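Local coordinates for protein alpha-1,2-mannosyltransferase (Ktr4), putative (Neosartorya fumigata, PDB 7BOP) that belongs to the Ktr family of fungal mannosyltransferases, glycosyltransferases of GT-A fold, and holds GDP and a manganese ion in this structure, at residues S175-K180 against A298-L303; P232-E237 against H320-G325. All blocks are in the same frame, centred on the assembly; numbering follows the deposited sequence.

Interaction 1 of 2, residues S175-K180 against A298-L303; sequences SGMFYK and AYFNHL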
# COMPACT_ATOMS: atom_id res chain seq x y z
N SER A 175 -4.28 -8.73 1.43
CA SER A 175 -3.56 -9.52 0.44
C SER A 175 -4.45 -10.18 -0.62
O SER A 175 -4.06 -10.25 -1.78
CB SER A 175 -2.71 -10.60 1.10
OG SER A 175 -1.69 -10.03 1.92
N GLY A 176 -5.59 -10.71 -0.20
CA GLY A 176 -6.41 -11.54 -1.09
C GLY A 176 -7.92 -11.37 -1.10
O GLY A 176 -8.58 -11.96 -1.95
N MET A 177 -8.47 -10.59 -0.17
CA MET A 177 -9.92 -10.55 0.04
C MET A 177 -10.60 -9.24 -0.31
O MET A 177 -11.75 -9.27 -0.76
CB MET A 177 -10.26 -10.94 1.48
CG MET A 177 -9.76 -12.31 1.91
SD MET A 177 -10.39 -13.63 0.85
CE MET A 177 -9.58 -15.05 1.55
N PHE A 178 -9.94 -8.10 -0.11
CA PHE A 178 -10.60 -6.80 -0.34
C PHE A 178 -11.15 -6.67 -1.76
O PHE A 178 -12.27 -6.18 -1.94
CB PHE A 178 -9.70 -5.60 0.04
CG PHE A 178 -8.69 -5.20 -1.01
CD1 PHE A 178 -7.49 -5.91 -1.16
CD2 PHE A 178 -8.91 -4.10 -1.83
CE1 PHE A 178 -6.55 -5.53 -2.11
CE2 PHE A 178 -7.98 -3.72 -2.78
CZ PHE A 178 -6.79 -4.43 -2.92
N TYR A 179 -10.39 -7.15 -2.74
CA TYR A 179 -10.80 -7.10 -4.14
C TYR A 179 -11.90 -8.11 -4.53
O TYR A 179 -12.36 -8.09 -5.67
CB TYR A 179 -9.60 -7.25 -5.08
CG TYR A 179 -8.76 -8.50 -4.91
CD1 TYR A 179 -9.06 -9.67 -5.60
CD2 TYR A 179 -7.61 -8.49 -4.09
CE1 TYR A 179 -8.27 -10.81 -5.46
CE2 TYR A 179 -6.82 -9.61 -3.95
CZ TYR A 179 -7.14 -10.77 -4.64
OH TYR A 179 -6.35 -11.88 -4.49
N LYS A 180 -12.28 -8.99 -3.60
CA LYS A 180 -13.41 -9.90 -3.75
C LYS A 180 -14.65 -9.45 -3.00
O LYS A 180 -15.67 -10.13 -3.04
CB LYS A 180 -13.02 -11.30 -3.24
CG LYS A 180 -11.90 -11.95 -4.01
CD LYS A 180 -11.65 -13.35 -3.47
CE LYS A 180 -10.54 -14.06 -4.22
NZ LYS A 180 -9.26 -14.08 -3.45
N ALA A 298 -3.99 -16.49 -8.07
CA ALA A 298 -3.41 -17.83 -7.87
C ALA A 298 -2.25 -17.78 -6.86
O ALA A 298 -2.12 -18.67 -6.02
CB ALA A 298 -2.94 -18.42 -9.19
N TYR A 299 -1.43 -16.74 -6.96
CA TYR A 299 -0.34 -16.49 -6.00
C TYR A 299 -0.89 -16.34 -4.59
O TYR A 299 -0.41 -17.00 -3.66
CB TYR A 299 0.48 -15.26 -6.41
CG TYR A 299 1.59 -14.88 -5.46
CD1 TYR A 299 2.60 -15.78 -5.14
CD2 TYR A 299 1.65 -13.60 -4.89
CE1 TYR A 299 3.63 -15.43 -4.28
CE2 TYR A 299 2.68 -13.24 -4.03
CZ TYR A 299 3.67 -14.16 -3.73
OH TYR A 299 4.70 -13.82 -2.87
N PHE A 300 -1.93 -15.51 -4.43
CA PHE A 300 -2.53 -15.36 -3.12
C PHE A 300 -3.02 -16.70 -2.56
O PHE A 300 -2.74 -17.04 -1.42
CB PHE A 300 -3.68 -14.35 -3.08
CG PHE A 300 -4.48 -14.46 -1.82
CD1 PHE A 300 -3.96 -14.00 -0.62
CD2 PHE A 300 -5.69 -15.15 -1.81
CE1 PHE A 300 -4.66 -14.16 0.57
CE2 PHE A 300 -6.40 -15.31 -0.62
CZ PHE A 300 -5.88 -14.81 0.57
N ASN A 301 -3.76 -17.46 -3.38
CA ASN A 301 -4.30 -18.74 -2.91
C ASN A 301 -3.21 -19.73 -2.53
O ASN A 301 -3.37 -20.45 -1.55
CB ASN A 301 -5.26 -19.35 -3.92
CG ASN A 301 -6.57 -18.60 -4.00
OD1 ASN A 301 -7.13 -18.20 -2.98
ND2 ASN A 301 -7.06 -18.39 -5.20
N HIS A 302 -2.12 -19.75 -3.29
CA HIS A 302 -0.94 -20.54 -2.92
C HIS A 302 -0.42 -20.16 -1.52
O HIS A 302 -0.21 -21.03 -0.66
CB HIS A 302 0.16 -20.34 -3.95
CG HIS A 302 1.41 -21.10 -3.64
ND1 HIS A 302 2.40 -20.61 -2.82
CD2 HIS A 302 1.81 -22.33 -4.02
CE1 HIS A 302 3.36 -21.50 -2.70
NE2 HIS A 302 3.04 -22.56 -3.43
N LEU A 303 -0.23 -18.87 -1.29
CA LEU A 303 0.23 -18.38 0.02
C LEU A 303 -0.77 -18.70 1.13
O LEU A 303 -0.39 -19.06 2.25
CB LEU A 303 0.47 -16.87 -0.03
CG LEU A 303 1.57 -16.35 -0.97
CD1 LEU A 303 1.64 -14.83 -0.80
CD2 LEU A 303 2.93 -17.00 -0.73
O HOH W 1 -9.19 -16.56 -2.25

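Interaction 2 of 2, residues P232-E237 against H320-G325; sequences PTLWPE and HSIGLG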
# COMPACT_ATOMS: atom_id res chain seq x y z
N PRO A 232 10.03 -15.24 6.83
CA PRO A 232 11.15 -16.11 6.45
C PRO A 232 10.90 -17.13 5.31
O PRO A 232 11.81 -17.36 4.53
CB PRO A 232 11.53 -16.81 7.77
CG PRO A 232 10.32 -16.72 8.60
CD PRO A 232 9.71 -15.39 8.26
N THR A 233 9.71 -17.71 5.20
CA THR A 233 9.42 -18.64 4.09
C THR A 233 8.61 -18.04 2.93
O THR A 233 8.22 -18.76 2.01
CB THR A 233 8.72 -19.94 4.57
OG1 THR A 233 7.44 -19.65 5.14
CG2 THR A 233 9.58 -20.68 5.59
N LEU A 234 8.39 -16.72 2.95
CA LEU A 234 7.60 -16.08 1.89
C LEU A 234 8.26 -16.25 0.53
O LEU A 234 7.60 -16.69 -0.42
CB LEU A 234 7.37 -14.59 2.19
CG LEU A 234 6.56 -13.78 1.18
CD1 LEU A 234 5.23 -14.47 0.86
CD2 LEU A 234 6.34 -12.38 1.73
N TRP A 235 9.55 -15.95 0.43
CA TRP A 235 10.26 -16.09 -0.84
C TRP A 235 10.42 -17.56 -1.27
O TRP A 235 10.20 -17.88 -2.45
CB TRP A 235 11.59 -15.35 -0.83
CG TRP A 235 12.23 -15.25 -2.19
CD1 TRP A 235 13.38 -15.84 -2.60
CD2 TRP A 235 11.73 -14.53 -3.32
NE1 TRP A 235 13.64 -15.54 -3.91
CE2 TRP A 235 12.63 -14.73 -4.38
CE3 TRP A 235 10.60 -13.72 -3.53
CZ2 TRP A 235 12.45 -14.16 -5.64
CZ3 TRP A 235 10.43 -13.15 -4.78
CH2 TRP A 235 11.34 -13.37 -5.82
N PRO A 236 10.81 -18.45 -0.33
CA PRO A 236 10.79 -19.87 -0.68
C PRO A 236 9.44 -20.35 -1.24
O PRO A 236 9.42 -21.05 -2.25
CB PRO A 236 11.13 -20.54 0.64
CG PRO A 236 12.10 -19.59 1.27
CD PRO A 236 11.58 -18.21 0.91
N GLU A 237 8.33 -19.95 -0.61
CA GLU A 237 7.00 -20.32 -1.09
C GLU A 237 6.68 -19.69 -2.44
O GLU A 237 6.09 -20.34 -3.31
CB GLU A 237 5.91 -19.98 -0.07
CG GLU A 237 5.92 -20.87 1.17
CD GLU A 237 5.57 -22.33 0.89
OE1 GLU A 237 5.09 -22.65 -0.23
OE2 GLU A 237 5.78 -23.16 1.80
N HIS A 320 1.80 -7.92 -1.82
CA HIS A 320 1.52 -7.05 -2.98
C HIS A 320 2.75 -6.75 -3.81
O HIS A 320 2.72 -6.84 -5.05
CB HIS A 320 0.89 -5.73 -2.53
CG HIS A 320 -0.53 -5.87 -2.08
ND1 HIS A 320 -1.30 -4.79 -1.73
CD2 HIS A 320 -1.32 -6.96 -1.94
CE1 HIS A 320 -2.51 -5.20 -1.38
NE2 HIS A 320 -2.55 -6.52 -1.49
N SER A 321 3.85 -6.40 -3.12
CA SER A 321 5.08 -6.00 -3.80
C SER A 321 5.68 -7.13 -4.62
O SER A 321 6.11 -6.90 -5.75
CB SER A 321 6.10 -5.49 -2.78
OG SER A 321 5.57 -4.40 -2.05
N ILE A 322 5.71 -8.33 -4.05
CA ILE A 322 6.19 -9.50 -4.77
C ILE A 322 5.25 -9.82 -5.95
O ILE A 322 5.71 -10.08 -7.06
CB ILE A 322 6.35 -10.72 -3.85
CG1 ILE A 322 7.54 -10.51 -2.90
CG2 ILE A 322 6.56 -11.99 -4.65
CD1 ILE A 322 7.53 -11.43 -1.69
N GLY A 323 3.95 -9.80 -5.70
CA GLY A 323 2.98 -10.05 -6.77
C GLY A 323 3.12 -9.10 -7.94
O GLY A 323 3.12 -9.53 -9.10
N LEU A 324 3.24 -7.80 -7.64
CA LEU A 324 3.49 -6.78 -8.66
C LEU A 324 4.82 -7.02 -9.37
O LEU A 324 4.89 -6.96 -10.60
CB LEU A 324 3.50 -5.37 -8.04
CG LEU A 324 2.14 -4.86 -7.54
CD1 LEU A 324 2.32 -3.74 -6.53
CD2 LEU A 324 1.27 -4.42 -8.70
N GLY A 325 5.86 -7.28 -8.58
CA GLY A 325 7.20 -7.48 -9.12
C GLY A 325 7.38 -8.70 -10.00
O GLY A 325 8.30 -8.73 -10.80

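Interaction 1 of 2, residues S175-K180 against A298-L303
F300, on helix 294-306, lays one face of its ring on the backbone of G176, from helix 165-177, a helix-helix packing in the buried interior of this GT-A enzyme. G176 lies over the ring centre: its CA is 3.4 Å from the centroid of the F300 ring and only 7° off the normal, a CH-pi contact. With no side chain on G176 the ring comes right down onto the main chain, and the CA atoms of G176 and F300 are 5.8 Å apart. F300 CG is anti to the backbone N (chi1 166°), which carries the ring out toward the other helix. M177 bends at chi2 and brings its CE to the ring edge, 3.8 Å from F300 CZ, the two side chains crossing at about a right angle. S175 adds CB at 4.0 Å from F300 CD1, while its OG bonds to C171 O. On the other flank K180 stretches back over its own turn, its NZ bonded to G176 O at 2.7 Å with a C=O...N angle of 155°. D297 forms a salt bridge with K180 NZ and also accepts a hydrogen bond from Y179 OH. A water in the plane of the F300 ring, at its edge, links the two segments, 2.8 Å from K180 NZ and 2.7 Å from N301 OD1. No direct hydrogen bond joins the two segments: an aromatic face on bare backbone gives the close fit, and the ammonium beside it is gripped by a carbonyl, a carboxylate and a water, which probably keeps its charge well compensated.

Interaction 2 of 2, residues P232-E237 against H320-G325
L234 meets I322 tip to tip, the isobutyl end of the one against the ethyl end of the other, between two helices of the GT-A fold, 234-244 and 316-327. L234 CD2 is 3.7 Å from I322 CD1, and L234 CG follows at 3.8 Å from the same methyl, CD1 of I322. Both chains are stretched for this: in leucine CG is anti to the backbone N (chi1 180°) and CD2 continues the line away from CA, while in isoleucine a chi2 of 162° extends CD1 in the same manner. The nearest CA atoms across the contact, those of W235 and I322, are 8.7 Å apart, a gap that the side chains span. I322 serves two neighbours with separate branches. CD1 goes to the leucine, whereas CG2 turns to the six-membered part of the W235 indole, which crosses it obliquely and presents its edge rather than a face. The tryptophan also packs on M255 and L258 of helix 255-258, and L258 touches I322 as well, in a largely apolar cluster where Y299 of helix 294-306 touches both L234 and I322. Nothing polar passes directly between the segments, so the contact is purely apolar: only carbon atoms of side chains meet across it, the indole's part being W235 CZ3 at 4.0 Å from I322 CG2.

In the fold
The segments alternate along the chain, in the order 175-180, 232-237, 298-303, 320-325, so the two contacts interlace rather than stand in sequence. Their centres are about 12 Å apart, on the same side of the chain's centre, and they touch. Helix 294-306 adjoins both: interaction 1 lies on one flank, while its Y299 and L303 reach the residues of interaction 2, L303 CD2 being 3.8 Å from L234 CD1. Helix 316-327 also meets helix 165-177, with H320 against S175. Four helices thus form one continuous buried block, and the S175 side chain in it lies about 11 Å from bound GDP.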